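Local coordinates for protein dual function macrocyclase-peptidase POPB (Galerina marginata, PDB 5N4B) that cleaves peptide bonds after proline and closes peptide rings in amanitin biosynthesis, serving as both peptidase and macrocyclase, at residues Gly597-Glu602 against Pro652-Thr657; Asp648-Ala653 against Asn684-Leu689; Asn549-Phe554 against Gly581-Gly586; His669-Ile674 against Ile690-Ser695. The protein carries 1 engineered substitution. All coordinates share one frame; numbering follows the deposited sequence.

Interaction 1. Residues Gly597-Glu602 against Pro652-Thr657; sequences GAAVPE and PATLIT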
loop_
_atom_site.group_PDB
_atom_site.type_symbol
_atom_site.label_atom_id
_atom_site.label_comp_id
_atom_site.label_asym_id
_atom_site.label_seq_id
_atom_site.Cartn_x
_atom_site.Cartn_y
_atom_site.Cartn_z
ATOM N N GLY A 597 3.705 23.859 -10.519
ATOM C CA GLY A 597 2.530 24.505 -11.085
ATOM C C GLY A 597 1.230 24.063 -10.455
ATOM O O GLY A 597 0.218 24.740 -10.627
ATOM N N ALA A 598 1.229 22.938 -9.737
ATOM C CA ALA A 598 0.033 22.457 -9.070
ATOM C C ALA A 598 0.451 21.410 -8.058
ATOM O O ALA A 598 1.484 20.756 -8.212
ATOM C CB ALA A 598 -0.986 21.834 -10.011
ATOM N N ALA A 599 -0.394 21.224 -7.048
ATOM C CA ALA A 599 -0.091 20.283 -5.987
ATOM C C ALA A 599 -1.358 19.613 -5.491
ATOM O O ALA A 599 -2.348 20.289 -5.200
ATOM C CB ALA A 599 0.612 20.996 -4.825
ATOM N N VAL A 600 -1.327 18.284 -5.377
ATOM C CA VAL A 600 -2.481 17.483 -4.918
ATOM C C VAL A 600 -1.994 16.515 -3.842
ATOM O O VAL A 600 -1.585 15.380 -4.153
ATOM C CB VAL A 600 -3.237 16.786 -6.059
ATOM C CG1 VAL A 600 -4.393 15.975 -5.453
ATOM C CG2 VAL A 600 -3.740 17.812 -7.011
ATOM N N PRO A 601 -1.969 16.931 -2.562
ATOM C CA PRO A 601 -1.665 16.003 -1.461
ATOM C C PRO A 601 -2.917 15.283 -1.019
ATOM O O PRO A 601 -3.937 15.936 -0.759
ATOM C CB PRO A 601 -1.119 16.930 -0.374
ATOM C CG PRO A 601 -1.845 18.231 -0.635
ATOM C CD PRO A 601 -2.157 18.317 -2.092
ATOM N N GLU A 602 -2.854 13.962 -0.908
ATOM C CA GLU A 602 -4.017 13.118 -0.572
ATOM C C GLU A 602 -3.801 12.470 0.796
ATOM O O GLU A 602 -2.836 11.744 0.999
ATOM C CB GLU A 602 -4.239 12.045 -1.633
ATOM C CG GLU A 602 -4.425 12.600 -3.020
ATOM C CD GLU A 602 -4.613 11.508 -4.077
ATOM O OE1 GLU A 602 -5.187 10.428 -3.744
ATOM O OE2 GLU A 602 -4.274 11.713 -5.242
ATOM N N PRO A 652 1.613 27.291 -5.410
ATOM C CA PRO A 652 0.905 26.763 -6.572
ATOM C C PRO A 652 -0.541 26.478 -6.233
ATOM O O PRO A 652 -0.895 26.235 -5.085
ATOM C CB PRO A 652 1.639 25.437 -6.864
ATOM C CG PRO A 652 2.140 25.013 -5.541
ATOM C CD PRO A 652 2.526 26.311 -4.827
ATOM N N ALA A 653 -1.356 26.418 -7.288
ATOM C CA ALA A 653 -2.716 25.892 -7.145
ATOM C C ALA A 653 -2.660 24.550 -6.438
ATOM O O ALA A 653 -1.922 23.664 -6.864
ATOM C CB ALA A 653 -3.365 25.698 -8.515
ATOM N N THR A 654 -3.461 24.393 -5.378
ATOM C CA THR A 654 -3.393 23.249 -4.504
ATOM C C THR A 654 -4.806 22.751 -4.258
ATOM O O THR A 654 -5.700 23.531 -3.895
ATOM C CB THR A 654 -2.716 23.625 -3.182
ATOM O OG1 THR A 654 -1.344 23.988 -3.413
ATOM C CG2 THR A 654 -2.693 22.460 -2.228
ATOM N N LEU A 655 -5.001 21.443 -4.441
ATOM C CA LEU A 655 -6.260 20.755 -4.170
ATOM C C LEU A 655 -5.918 19.622 -3.225
ATOM O O LEU A 655 -5.289 18.630 -3.614
ATOM C CB LEU A 655 -6.917 20.213 -5.411
ATOM C CG LEU A 655 -8.208 19.419 -5.141
ATOM C CD1 LEU A 655 -9.292 20.328 -4.575
ATOM C CD2 LEU A 655 -8.723 18.776 -6.393
ATOM N N ILE A 656 -6.220 19.791 -1.954
ATOM C CA ILE A 656 -5.970 18.768 -0.930
ATOM C C ILE A 656 -7.189 17.866 -0.885
ATOM O O ILE A 656 -8.321 18.347 -1.036
ATOM C CB ILE A 656 -5.719 19.457 0.429
ATOM C CG1 ILE A 656 -4.596 20.498 0.304
ATOM C CG2 ILE A 656 -5.449 18.437 1.497
ATOM C CD1 ILE A 656 -4.041 21.015 1.586
ATOM N N THR A 657 -6.995 16.591 -0.714
ATOM C CA THR A 657 -8.133 15.669 -0.634
ATOM C C THR A 657 -7.967 14.781 0.587
ATOM O O THR A 657 -6.868 14.299 0.866
ATOM C CB THR A 657 -8.374 14.850 -1.933
ATOM O OG1 THR A 657 -7.342 13.886 -2.097
ATOM C CG2 THR A 657 -8.346 15.767 -3.174
HETATM O O HOH W 1 -0.336 27.241 -9.990
#
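Pro652 opens the contact by setting its CB against the backbone of Gly597 and Ala598. One water joins the two segments here: it donates to Gly597 O and accepts from Ala653 N. The carbonyl of Ala653 then takes the amide of Ala599, with N to O 2.9 Å, in a rather bent bond of 140°. At Thr654 the hydroxyl turns back on its own segment. OG1 lies anti to the carbonyl carbon (chi1 -65°) and donates to Pro652 O, 2.8 Å away, from above the carbonyl plane. The methyl CG2 is left near Ala599 O and Pro601 CD. Leu655 N gives the next backbone bond, to Ala599 O at 3.0 Å. The two strands, 598-602 and 653-657, run parallel, 13° apart. They are neighbours in the central sheet of the alpha/beta-hydrolase domain of this S9A peptidase. Pro601 has no N-H to offer, and Leu655 O, buried here, has no hydrogen-bond donor. Val600 CA makes a C-H...O contact with it at 3.3 Å, and Pro601 CD packs at its side. Ile656 sends CG1 across the proline ring, 3.7 Å from Pro601 CG. Helices 579-590 and 668-680 cover this side, while Val600 and Leu655 face helix 705-722. Thr657 N closes the backbone pairing on Pro601 O at 3.1 Å. Thr657 OG1 lies beside the aliphatic part of Glu602, 3.3 Å from CG, with the two side chains pointing the same way. The Glu602 carboxylate continues to Lys715 and Asn575 through OE2 and to a polar side chain of the bound peptide through OE1.

Interaction 2. Residues Asp648-Ala653 against Asn684-Leu689; sequences DKVMPA and NPHPLL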
loop_
_atom_site.group_PDB
_atom_site.type_symbol
_atom_site.label_atom_id
_atom_site.label_comp_id
_atom_site.label_asym_id
_atom_site.label_seq_id
_atom_site.Cartn_x
_atom_site.Cartn_y
_atom_site.Cartn_z
ATOM N N ASP A 648 5.149 35.296 2.386
ATOM C CA ASP A 648 5.796 36.007 1.285
ATOM C C ASP A 648 6.075 35.148 0.056
ATOM O O ASP A 648 6.818 35.605 -0.823
ATOM C CB ASP A 648 7.073 36.703 1.770
ATOM C CG ASP A 648 8.136 35.752 2.224
ATOM O OD1 ASP A 648 7.888 34.506 2.320
ATOM O OD2 ASP A 648 9.242 36.270 2.623
ATOM N N LYS A 649 5.580 33.903 -0.001
ATOM C CA LYS A 649 5.829 33.033 -1.150
ATOM C C LYS A 649 4.507 32.687 -1.827
ATOM O O LYS A 649 3.579 32.213 -1.163
ATOM C CB LYS A 649 6.535 31.753 -0.694
ATOM C CG LYS A 649 6.942 30.814 -1.773
ATOM C CD LYS A 649 7.595 29.501 -1.252
ATOM C CE LYS A 649 8.970 29.715 -0.734
ATOM N NZ LYS A 649 9.593 28.421 -0.414
ATOM N N VAL A 650 4.448 32.855 -3.149
ATOM C CA VAL A 650 3.283 32.424 -3.914
ATOM C C VAL A 650 3.245 30.898 -3.911
ATOM O O VAL A 650 4.254 30.241 -4.214
ATOM C CB VAL A 650 3.324 33.000 -5.332
ATOM C CG1 VAL A 650 2.235 32.394 -6.191
ATOM C CG2 VAL A 650 3.161 34.533 -5.319
ATOM N N MET A 651 2.088 30.327 -3.548
ATOM C CA MET A 651 1.861 28.890 -3.563
ATOM C C MET A 651 1.247 28.465 -4.890
ATOM O O MET A 651 0.407 29.174 -5.440
ATOM C CB MET A 651 0.929 28.466 -2.427
ATOM C CG MET A 651 1.518 28.541 -1.049
ATOM S SD MET A 651 2.839 27.294 -0.786
ATOM C CE MET A 651 4.111 28.502 -0.828
ATOM N N PRO A 652 1.613 27.291 -5.410
ATOM C CA PRO A 652 0.905 26.763 -6.572
ATOM C C PRO A 652 -0.541 26.478 -6.233
ATOM O O PRO A 652 -0.895 26.235 -5.085
ATOM C CB PRO A 652 1.639 25.437 -6.864
ATOM C CG PRO A 652 2.140 25.013 -5.541
ATOM C CD PRO A 652 2.526 26.311 -4.827
ATOM N N ALA A 653 -1.356 26.418 -7.288
ATOM C CA ALA A 653 -2.716 25.892 -7.145
ATOM C C ALA A 653 -2.660 24.550 -6.438
ATOM O O ALA A 653 -1.922 23.664 -6.864
ATOM C CB ALA A 653 -3.365 25.698 -8.515
ATOM N N ASN A 684 -3.490 34.667 -2.267
ATOM C CA ASN A 684 -2.700 33.908 -3.217
ATOM C C ASN A 684 -3.391 33.896 -4.583
ATOM O O ASN A 684 -4.608 33.696 -4.652
ATOM C CB ASN A 684 -2.568 32.466 -2.714
ATOM C CG ASN A 684 -1.419 31.731 -3.344
ATOM O OD1 ASN A 684 -0.222 32.042 -3.113
ATOM N ND2 ASN A 684 -1.744 30.757 -4.204
ATOM N N PRO A 685 -2.645 34.001 -5.677
ATOM C CA PRO A 685 -3.292 34.092 -6.996
ATOM C C PRO A 685 -3.901 32.801 -7.479
ATOM O O PRO A 685 -4.734 32.829 -8.391
ATOM C CB PRO A 685 -2.147 34.497 -7.916
ATOM C CG PRO A 685 -0.906 34.184 -7.179
ATOM C CD PRO A 685 -1.214 34.320 -5.739
ATOM N N HIS A 686 -3.505 31.682 -6.879
ATOM C CA HIS A 686 -3.942 30.353 -7.262
ATOM C C HIS A 686 -4.753 29.758 -6.142
ATOM O O HIS A 686 -4.447 30.010 -4.970
ATOM C CB HIS A 686 -2.722 29.475 -7.542
ATOM C CG HIS A 686 -1.746 30.152 -8.451
ATOM N ND1 HIS A 686 -0.393 30.238 -8.207
ATOM C CD2 HIS A 686 -1.961 30.749 -9.633
ATOM C CE1 HIS A 686 0.180 30.917 -9.198
ATOM N NE2 HIS A 686 -0.751 31.234 -10.075
ATOM N N PRO A 687 -5.822 29.040 -6.455
ATOM C CA PRO A 687 -6.706 28.556 -5.400
ATOM C C PRO A 687 -6.028 27.531 -4.516
ATOM O O PRO A 687 -5.260 26.679 -4.976
ATOM C CB PRO A 687 -7.875 27.934 -6.179
ATOM C CG PRO A 687 -7.260 27.489 -7.465
ATOM C CD PRO A 687 -6.308 28.647 -7.781
ATOM N N LEU A 688 -6.348 27.620 -3.233
ATOM C CA LEU A 688 -5.876 26.712 -2.186
ATOM C C LEU A 688 -7.134 26.081 -1.602
ATOM O O LEU A 688 -7.839 26.705 -0.805
ATOM C CB LEU A 688 -5.045 27.446 -1.143
ATOM C CG LEU A 688 -3.901 28.263 -1.784
ATOM C CD1 LEU A 688 -3.197 29.118 -0.744
ATOM C CD2 LEU A 688 -2.857 27.420 -2.447
ATOM N N LEU A 689 -7.444 24.856 -1.992
ATOM C CA LEU A 689 -8.744 24.236 -1.781
ATOM C C LEU A 689 -8.611 22.863 -1.127
ATOM O O LEU A 689 -7.540 22.229 -1.183
ATOM C CB LEU A 689 -9.460 23.998 -3.099
ATOM C CG LEU A 689 -9.622 25.234 -3.957
ATOM C CD1 LEU A 689 -10.178 24.822 -5.310
ATOM C CD2 LEU A 689 -10.478 26.254 -3.270
#
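Asn684 uses both ends of its side-chain amide to hold the backbone of Met651. OD1 accepts from Met651 N, with N to O 2.9 Å. ND2 donates to Met651 O, also at 2.9 Å and almost straight (174°). The other N-H of ND2 goes to His686 O, 2.9 Å away, within its own segment. Both acceptors of ND2 lie in the amide plane, which fixes the amide against rotation. CG is anti to the backbone N (chi1 -160°), which turns the amide toward Met651.

The imidazole of His686 adds a second grip on the same carbonyl. ND1 donates to Met651 O at 3.1 Å, and the acceptor lies in the ring plane. Since a carbonyl can only accept, ND1 carries the hydrogen. The two donors reach that oxygen from opposite faces of its carbonyl plane.

Apolar contacts flank these bonds. Val650 CG1 touches Pro685 CG at 3.7 Å and also nears CE1 of His686. Pro685 CG in turn sits over the centre of the imidazole. Deeper in, Leu688 CD2 packs on Met651 CB and lies 3.5 Å from Pro652 O. Helix 579-590 adds Ile588 against Met651 and Pro652. Ala653 meets CB of His686, and its CA makes a C-H...O contact with Pro687 O.

Away from the annotated sites, these two loops lead into neighbouring parallel strands, 653-659 and 688-693. Asn684 and His686 thus fasten the loops at the N-terminal end of this strand pair, at the edge of the alpha/beta-hydrolase sheet.

Interaction 3. Residues Asn549-Phe554 against Gly581-Gly586; sequences NTFDDF and GLLVMG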
loop_
_atom_site.group_PDB
_atom_site.type_symbol
_atom_site.label_atom_id
_atom_site.label_comp_id
_atom_site.label_asym_id
_atom_site.label_seq_id
_atom_site.Cartn_x
_atom_site.Cartn_y
_atom_site.Cartn_z
ATOM N N ASN A 549 16.320 14.919 3.300
ATOM C CA ASN A 549 16.849 14.493 2.012
ATOM C C ASN A 549 15.750 14.029 1.070
ATOM O O ASN A 549 15.873 14.204 -0.143
ATOM C CB ASN A 549 17.834 13.356 2.183
ATOM C CG ASN A 549 19.097 13.756 2.858
ATOM O OD1 ASN A 549 19.477 14.919 2.935
ATOM N ND2 ASN A 549 19.783 12.752 3.355
ATOM N N THR A 550 14.683 13.448 1.620
ATOM C CA THR A 550 13.539 13.051 0.791
ATOM C C THR A 550 12.978 14.239 0.032
ATOM O O THR A 550 12.676 14.152 -1.170
ATOM C CB THR A 550 12.481 12.452 1.685
ATOM O OG1 THR A 550 13.018 11.297 2.386
ATOM C CG2 THR A 550 11.299 12.056 0.896
ATOM N N PHE A 551 12.807 15.354 0.743
ATOM C CA PHE A 551 12.273 16.575 0.155
ATOM C C PHE A 551 13.251 17.176 -0.855
ATOM O O PHE A 551 12.858 17.560 -1.956
ATOM C CB PHE A 551 11.927 17.582 1.259
ATOM C CG PHE A 551 10.774 17.146 2.104
ATOM C CD1 PHE A 551 10.961 16.348 3.201
ATOM C CD2 PHE A 551 9.488 17.478 1.767
ATOM C CE1 PHE A 551 9.895 15.893 3.959
ATOM C CE2 PHE A 551 8.439 17.025 2.498
ATOM C CZ PHE A 551 8.617 16.286 3.600
ATOM N N ASP A 552 14.547 17.228 -0.501
ATOM C CA ASP A 552 15.547 17.707 -1.437
ATOM C C ASP A 552 15.558 16.851 -2.711
ATOM O O ASP A 552 15.679 17.376 -3.816
ATOM C CB ASP A 552 16.919 17.715 -0.752
ATOM C CG ASP A 552 17.065 18.834 0.309
ATOM O OD1 ASP A 552 16.331 19.845 0.219
ATOM O OD2 ASP A 552 17.948 18.698 1.183
ATOM N N ASP A 553 15.441 15.541 -2.576
ATOM C CA ASP A 553 15.443 14.665 -3.748
ATOM C C ASP A 553 14.231 14.960 -4.632
ATOM O O ASP A 553 14.331 14.998 -5.850
ATOM C CB ASP A 553 15.428 13.191 -3.325
ATOM C CG ASP A 553 16.721 12.709 -2.691
ATOM O OD1 ASP A 553 17.709 13.443 -2.713
ATOM O OD2 ASP A 553 16.670 11.567 -2.185
ATOM N N PHE A 554 13.065 15.164 -4.020
ATOM C CA PHE A 554 11.841 15.372 -4.789
ATOM C C PHE A 554 11.848 16.731 -5.482
ATOM O O PHE A 554 11.472 16.847 -6.663
ATOM C CB PHE A 554 10.628 15.231 -3.868
ATOM C CG PHE A 554 9.324 14.935 -4.570
ATOM C CD1 PHE A 554 9.134 13.781 -5.289
ATOM C CD2 PHE A 554 8.244 15.769 -4.374
ATOM C CE1 PHE A 554 7.913 13.490 -5.884
ATOM C CE2 PHE A 554 7.025 15.503 -4.969
ATOM C CZ PHE A 554 6.864 14.384 -5.726
ATOM N N GLY A 581 1.580 12.551 0.765
ATOM C CA GLY A 581 0.909 13.849 0.949
ATOM C C GLY A 581 1.736 14.791 1.784
ATOM O O GLY A 581 1.806 16.001 1.520
ATOM N N LEU A 582 2.394 14.261 2.806
ATOM C CA LEU A 582 3.410 15.007 3.543
ATOM C C LEU A 582 4.501 15.501 2.604
ATOM O O LEU A 582 4.940 16.656 2.665
ATOM C CB LEU A 582 4.042 14.105 4.621
ATOM C CG LEU A 582 5.303 14.644 5.275
ATOM C CD1 LEU A 582 5.099 15.951 6.055
ATOM C CD2 LEU A 582 5.902 13.586 6.240
ATOM N N LEU A 583 4.954 14.615 1.729
ATOM C CA LEU A 583 5.954 14.977 0.737
ATOM C C LEU A 583 5.497 16.175 -0.080
ATOM O O LEU A 583 6.260 17.131 -0.280
ATOM C CB LEU A 583 6.250 13.765 -0.138
ATOM C CG LEU A 583 7.218 14.002 -1.283
ATOM C CD1 LEU A 583 8.624 14.263 -0.766
ATOM C CD2 LEU A 583 7.210 12.808 -2.218
ATOM N N VAL A 584 4.269 16.131 -0.584
ATOM C CA VAL A 584 3.735 17.238 -1.383
ATOM C C VAL A 584 3.634 18.530 -0.577
ATOM O O VAL A 584 4.054 19.596 -1.039
ATOM C CB VAL A 584 2.410 16.840 -2.028
ATOM C CG1 VAL A 584 1.701 18.018 -2.641
ATOM C CG2 VAL A 584 2.664 15.808 -3.072
ATOM N N MET A 585 3.069 18.454 0.621
ATOM C CA MET A 585 2.833 19.656 1.437
ATOM C C MET A 585 4.145 20.279 1.866
ATOM O O MET A 585 4.321 21.494 1.755
ATOM C CB MET A 585 1.952 19.308 2.644
ATOM C CG MET A 585 0.509 19.036 2.196
ATOM S SD MET A 585 -0.717 18.820 3.502
ATOM C CE MET A 585 -0.615 17.052 3.772
ATOM N N GLY A 586 5.117 19.468 2.301
ATOM C CA GLY A 586 6.422 20.021 2.614
ATOM C C GLY A 586 7.175 20.546 1.407
ATOM O O GLY A 586 7.912 21.538 1.506
#
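Leu583 wedges between the rings of Phe551 and Phe554. Its CD2 stands over the centre of the Phe554 ring, 3.6 Å from the centroid and only 2° off the ring normal, a CH-pi contact. CG rests on the same ring, 3.7 Å from Phe554 CD2. The other methyl, CD1, lies over one face of Phe551, displaced toward the rim. CD1 also meets Thr550 CG2 at 3.8 Å. The side chain has CG anti to the backbone N (chi1 176°), which carries both methyls out between the aromatics.

The pair joins helix 548-563 to helix 579-590 in the alpha/beta-hydrolase domain. The second helix follows the nucleophile position, here the engineered Ala578, so it is the helix of the nucleophile elbow. The short segments cross at -70°, with axes 10.1 Å apart.

Phe551 meets backbone as well as side chains. Leu582 O lies at the ring edge, in its plane, 3.5 Å from Phe551 CE2. Gly586 CA comes to 3.6 Å from Phe551 CE2; a CB there would run into CE2, so the missing side chain lets the ring lie this close. Leu582 CG adds an apolar contact with CZ. No hydrogen bond crosses between the segments, and Thr550 OG1 turns to Arg529 O instead.

Interaction 4. Residues His669-Ile674 against Ile690-Ser695; sequences HSFKFI and IKIDKS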
loop_
_atom_site.group_PDB
_atom_site.type_symbol
_atom_site.label_atom_id
_atom_site.label_comp_id
_atom_site.label_asym_id
_atom_site.label_seq_id
_atom_site.Cartn_x
_atom_site.Cartn_y
_atom_site.Cartn_z
ATOM N N HIS A 669 -4.615 16.725 9.990
ATOM C CA HIS A 669 -3.349 17.132 9.407
ATOM C C HIS A 669 -3.600 18.089 8.241
ATOM O O HIS A 669 -3.077 19.207 8.192
ATOM C CB HIS A 669 -2.622 15.884 8.910
ATOM C CG HIS A 669 -1.943 15.111 9.974
ATOM N ND1 HIS A 669 -0.761 15.520 10.568
ATOM C CD2 HIS A 669 -2.278 13.937 10.558
ATOM C CE1 HIS A 669 -0.403 14.630 11.466
ATOM N NE2 HIS A 669 -1.305 13.657 11.485
ATOM N N SER A 670 -4.351 17.617 7.249
ATOM C CA SER A 670 -4.716 18.432 6.113
ATOM C C SER A 670 -5.555 19.646 6.508
ATOM O O SER A 670 -5.420 20.719 5.911
ATOM C CB SER A 670 -5.537 17.622 5.133
ATOM O OG SER A 670 -4.722 16.698 4.451
ATOM N N PHE A 671 -6.474 19.490 7.468
ATOM C CA PHE A 671 -7.296 20.637 7.888
ATOM C C PHE A 671 -6.424 21.774 8.442
ATOM O O PHE A 671 -6.611 22.952 8.085
ATOM C CB PHE A 671 -8.325 20.232 8.943
ATOM C CG PHE A 671 -9.362 19.277 8.508
ATOM C CD1 PHE A 671 -9.552 18.934 7.173
ATOM C CD2 PHE A 671 -10.186 18.680 9.478
ATOM C CE1 PHE A 671 -10.561 18.016 6.827
ATOM C CE2 PHE A 671 -11.163 17.789 9.126
ATOM C CZ PHE A 671 -11.343 17.453 7.798
ATOM N N LYS A 672 -5.479 21.442 9.312
ATOM C CA LYS A 672 -4.607 22.476 9.837
ATOM C C LYS A 672 -3.773 23.085 8.727
ATOM O O LYS A 672 -3.552 24.297 8.695
ATOM C CB LYS A 672 -3.702 21.931 10.927
ATOM C CG LYS A 672 -4.399 21.596 12.227
ATOM C CD LYS A 672 -3.342 21.269 13.291
ATOM C CE LYS A 672 -3.994 20.786 14.512
ATOM N NZ LYS A 672 -2.952 20.433 15.469
ATOM N N PHE A 673 -3.268 22.257 7.819
ATOM C CA PHE A 673 -2.416 22.787 6.766
ATOM C C PHE A 673 -3.181 23.772 5.889
ATOM O O PHE A 673 -2.693 24.877 5.622
ATOM C CB PHE A 673 -1.741 21.673 5.969
ATOM C CG PHE A 673 -0.735 22.169 4.982
ATOM C CD1 PHE A 673 0.449 22.722 5.442
ATOM C CD2 PHE A 673 -0.991 22.131 3.640
ATOM C CE1 PHE A 673 1.408 23.174 4.557
ATOM C CE2 PHE A 673 -0.031 22.589 2.731
ATOM C CZ PHE A 673 1.157 23.131 3.216
ATOM N N ILE A 674 -4.380 23.406 5.435
ATOM C CA ILE A 674 -5.132 24.285 4.533
ATOM C C ILE A 674 -5.577 25.551 5.272
ATOM O O ILE A 674 -5.553 26.657 4.715
ATOM C CB ILE A 674 -6.285 23.569 3.816
ATOM C CG1 ILE A 674 -6.816 24.370 2.610
ATOM C CG2 ILE A 674 -7.402 23.294 4.780
ATOM C CD1 ILE A 674 -5.810 24.564 1.509
ATOM N N ILE A 690 -9.684 22.389 -0.487
ATOM C CA ILE A 690 -9.719 21.042 0.086
ATOM C C ILE A 690 -11.065 20.395 -0.193
ATOM O O ILE A 690 -12.127 21.023 -0.034
ATOM C CB ILE A 690 -9.369 21.015 1.594
ATOM C CG1 ILE A 690 -9.321 19.572 2.101
ATOM C CG2 ILE A 690 -10.370 21.856 2.411
ATOM C CD1 ILE A 690 -8.685 19.496 3.488
ATOM N N LYS A 691 -11.006 19.125 -0.618
ATOM C CA LYS A 691 -12.158 18.243 -0.768
ATOM C C LYS A 691 -12.173 17.271 0.396
ATOM O O LYS A 691 -11.127 16.747 0.790
ATOM C CB LYS A 691 -12.031 17.423 -2.050
ATOM C CG LYS A 691 -12.408 18.129 -3.264
ATOM C CD LYS A 691 -12.232 17.202 -4.492
ATOM C CE LYS A 691 -13.111 15.967 -4.444
ATOM N NZ LYS A 691 -13.060 15.110 -5.677
ATOM N N ILE A 692 -13.364 16.981 0.916
ATOM C CA ILE A 692 -13.537 16.187 2.123
ATOM C C ILE A 692 -14.645 15.186 1.837
ATOM O O ILE A 692 -15.830 15.553 1.830
ATOM C CB ILE A 692 -13.874 17.042 3.348
ATOM C CG1 ILE A 692 -12.780 18.114 3.537
ATOM C CG2 ILE A 692 -13.978 16.119 4.560
ATOM C CD1 ILE A 692 -13.137 19.345 4.312
ATOM N N ASP A 693 -14.286 13.933 1.624
ATOM C CA ASP A 693 -15.299 12.904 1.392
ATOM C C ASP A 693 -15.885 12.493 2.735
ATOM O O ASP A 693 -15.154 11.994 3.587
ATOM C CB ASP A 693 -14.675 11.721 0.661
ATOM C CG ASP A 693 -15.708 10.648 0.244
ATOM O OD1 ASP A 693 -16.791 10.563 0.858
ATOM O OD2 ASP A 693 -15.438 9.874 -0.703
ATOM N N LYS A 694 -17.194 12.673 2.915
ATOM C CA LYS A 694 -17.825 12.461 4.226
ATOM C C LYS A 694 -18.408 11.063 4.409
ATOM O O LYS A 694 -18.992 10.791 5.454
ATOM C CB LYS A 694 -18.830 13.570 4.475
ATOM C CG LYS A 694 -18.045 14.875 4.733
ATOM C CD LYS A 694 -18.885 16.057 5.049
ATOM C CE LYS A 694 -17.999 17.174 5.563
ATOM N NZ LYS A 694 -18.824 18.370 5.753
ATOM N N SER A 695 -18.200 10.151 3.464
ATOM C CA SER A 695 -18.485 8.747 3.684
ATOM C C SER A 695 -17.380 8.183 4.550
ATOM O O SER A 695 -16.200 8.307 4.211
ATOM C CB SER A 695 -18.567 8.005 2.361
ATOM O OG SER A 695 -18.838 6.616 2.569
#
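The beta-alpha-beta unit of strand 653-659, helix 668-680 and strand 688-693 brings Phe671 and Ile674 down onto Ile690 and Ile692. The helix packs over a face of the sheet and runs nearly antiparallel to strand 688-693. The angle between the short segments is 155°, with their axes 10.2 Å apart.

Ile690 fills the middle of the contact. Its CG1 is anti to the backbone N (chi1 -176°) and the next torsion is also extended, which carries CD1 out to the ring. That methyl lies in the plane of the Phe671 ring, at its edge, 3.8 Å from CD1 of the phenylalanine. The same Ile690 methyl reaches Ser670 CB at 4.0 Å. The branch methyl CG2 of Ile690 instead meets CG2 of Ile674, 4.1 Å away.

Ile692, two residues on, points to the same side of the strand. Its CD1 comes obliquely to the Phe671 ring, 3.8 Å from CE1. Phe671 thus meets both isoleucines, through its neighbouring atoms CD1 and CE1. Trp51 makes an edge-to-face contact with the same ring from helix 46-64. Ser670 and Phe671 also touch Val658, on the neighbouring strand.

At the end of the strand, Asp693 OD1 accepts from Ser695 N at 3.0 Å, forming an Asx turn. OD2 pairs with Lys703.

No hydrogen bond crosses between the helix and strand segments. The touching residues are all buried and the meeting groups are hydrocarbon, so the helix is held on the sheet here by van der Waals and hydrophobic packing.

In the fold
All four interactions lie in the alpha/beta-hydrolase domain. Along the chain, interaction 3 closes before interaction 1 opens. Interactions 1 and 2 share Pro652 and Ala653, and the segments of interactions 2 and 4 alternate. Strand 653-659 stands between strands 598-602 and 688-693, so interactions 1, 2 and 4 form one continuous body. The centres of interactions 1 and 2 are about 10 Å apart. The centres of interactions 3 and 4 are about 19 Å apart, yet Met585 touches Phe673. Helix 579-590 packs on Pro601, linking interaction 3 to the sheet. Interactions 1, 3 and 4 each bring a side chain within about 8 Å of that of a charge-relay residue, whereas interaction 2 lies away from the site.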